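Local coordinates for protein copper chaperone CopZ (Staphylococcus aureus, PDB 6FF2) that sequesters and carries Cu(+) inside the cell and delivers it to the copper-exporting P-type ATPase CopA, at residues A23-I27 and D28-S32. Residues are numbered along the deposited sequence; the frame is centred on the assembly and turned at random.
Sequences ALNNI and DGVTS. With MG (magnesium ion), chain E.
Asn25 carries its amide toward strand 30-36 by setting CG beside its own backbone N (chi1 -78°), and the further turn of the amide about chi2 (-57°) places Asn25 OD1 3.3 Å from Ser32 CA. Val30 is aimed by its backbone: its CB lies 3.3 Å from Leu24 O, the oxygen that accepts the backbone N-H of Ile27. With CG1 anti to the valine N, both methyls also touch that oxygen, and Val30 CG2 additionally packs at 3.9 Å against Ile27 CB.

The backbone reverses through a type II beta turn from Ile27 to Val30, closed by Val30 N donating to Ile27 O at 3.1 Å. The N-H...O angle of 158° is fairly straight, although the donor lies above the carbonyl plane. Gly29 occupies the turn position where a CB would press on the preceding carbonyl oxygen.

A magnesium ion, bound directly by Asn25 O at 2.0 Å and by four waters, links that carbonyl to those of Ile27 and Val30 through its hydration shell. One water has Asn25 OD1 at 2.6 Å and Val30 O at 2.7 Å as acceptors, though it cannot serve all its neighbours at once; another donates to both Ile27 O and Val30 O. The amide oxygen of Asn25 is therefore tied to the metal indirectly.

On the inner side, Leu24 and Val30 both pack on Val44 of strand 41-46, and Ile27 meets Ala59 of helix 53-62. On the exposed part of the turn, Asp28 OD1 forms a salt bridge with Lys50 NZ. The turn is remote from the CxxC copper site, the Leu24 side chain lying about 14 Å from bound copper. Leading from helix 14-25 into strand 30-36, within a sheet of strand order 2-3-1-4, it is the first helix-to-strand connection of the ferredoxin-like beta-alpha-beta-beta-alpha-beta fold of heavy-metal-associated domains.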
loop_
_atom_site.group_PDB
_atom_site.type_symbol
_atom_site.label_atom_id
_atom_site.label_comp_id
_atom_site.label_asym_id
_atom_site.label_seq_id
_atom_site.Cartn_x
_atom_site.Cartn_y
_atom_site.Cartn_z
ATOM N N ALA A 23 -8.511 4.190 8.526
ATOM C CA ALA A 23 -9.949 4.280 8.228
ATOM C C ALA A 23 -10.780 3.936 9.466
ATOM O O ALA A 23 -11.744 4.598 9.777
ATOM C CB ALA A 23 -10.295 3.328 7.100
ATOM N N LEU A 24 -10.334 2.918 10.179
ATOM C CA LEU A 24 -11.044 2.517 11.403
ATOM C C LEU A 24 -10.928 3.546 12.497
ATOM O O LEU A 24 -11.897 3.844 13.139
ATOM C CB LEU A 24 -10.590 1.135 11.862
ATOM C CG LEU A 24 -11.015 -0.043 10.939
ATOM C CD1 LEU A 24 -10.218 -1.326 11.222
ATOM C CD2 LEU A 24 -12.529 -0.296 11.100
ATOM N N ASN A 25 -9.714 4.058 12.733
ATOM C CA ASN A 25 -9.521 5.092 13.756
ATOM C C ASN A 25 -10.199 6.426 13.474
ATOM O O ASN A 25 -10.392 7.236 14.398
ATOM C CB ASN A 25 -8.031 5.270 14.030
ATOM C CG ASN A 25 -7.483 4.188 14.907
ATOM O OD1 ASN A 25 -7.970 3.987 16.022
ATOM N ND2 ASN A 25 -6.432 3.521 14.456
ATOM N N ASN A 26 -10.570 6.691 12.240
ATOM C CA ASN A 26 -11.369 7.862 11.902
ATOM C C ASN A 26 -12.776 7.822 12.418
ATOM O O ASN A 26 -13.412 8.844 12.435
ATOM C CB ASN A 26 -11.473 8.038 10.377
ATOM C CG ASN A 26 -12.026 9.389 10.003
ATOM O OD1 ASN A 26 -11.457 10.423 10.404
ATOM N ND2 ASN A 26 -13.158 9.406 9.294
ATOM N N ILE A 27 -13.292 6.629 12.766
ATOM C CA ILE A 27 -14.652 6.504 13.222
ATOM C C ILE A 27 -14.729 6.901 14.686
ATOM O O ILE A 27 -13.998 6.327 15.511
ATOM C CB ILE A 27 -15.205 5.088 13.050
ATOM C CG1 ILE A 27 -14.975 4.525 11.615
ATOM C CG2 ILE A 27 -16.662 5.057 13.479
ATOM C CD1 ILE A 27 -15.226 3.020 11.453
ATOM N N ASP A 28 -15.670 7.782 15.010
ATOM C CA ASP A 28 -15.882 8.181 16.414
ATOM C C ASP A 28 -16.410 6.985 17.179
ATOM O O ASP A 28 -17.367 6.306 16.761
ATOM C CB ASP A 28 -16.875 9.342 16.497
ATOM C CG ASP A 28 -17.112 9.856 17.938
ATOM O OD1 ASP A 28 -16.132 9.882 18.715
ATOM O OD2 ASP A 28 -18.278 10.218 18.317
ATOM N N GLY A 29 -15.727 6.701 18.294
ATOM C CA GLY A 29 -16.017 5.535 19.137
ATOM C C GLY A 29 -15.063 4.361 18.969
ATOM O O GLY A 29 -15.039 3.415 19.776
ATOM N N VAL A 30 -14.267 4.353 17.870
ATOM C CA VAL A 30 -13.154 3.395 17.740
ATOM C C VAL A 30 -11.963 3.971 18.436
ATOM O O VAL A 30 -11.567 5.104 18.212
ATOM C CB VAL A 30 -12.817 3.128 16.278
ATOM C CG1 VAL A 30 -11.541 2.333 16.162
ATOM C CG2 VAL A 30 -13.963 2.395 15.633
ATOM N N THR A 31 -11.447 3.171 19.370
ATOM C CA THR A 31 -10.323 3.561 20.219
ATOM C C THR A 31 -8.986 3.186 19.595
ATOM O O THR A 31 -8.049 3.969 19.645
ATOM C CB THR A 31 -10.510 2.982 21.615
ATOM O OG1 THR A 31 -11.819 3.378 22.095
ATOM C CG2 THR A 31 -9.429 3.429 22.510
ATOM N N SER A 32 -8.892 1.991 19.007
ATOM C CA SER A 32 -7.721 1.585 18.298
ATOM C C SER A 32 -8.044 0.467 17.331
ATOM O O SER A 32 -9.083 -0.212 17.448
ATOM C CB SER A 32 -6.648 1.125 19.319
ATOM O OG SER A 32 -6.964 -0.112 19.909
HETATM MG MG MG E . -9.886 8.014 16.215
HETATM O O HOH W 1 -9.252 6.006 17.158
HETATM O O HOH W 2 -11.892 7.558 16.673
HETATM O O HOH W 3 -9.954 8.541 18.107
HETATM O O HOH W 4 -7.903 8.186 15.792
#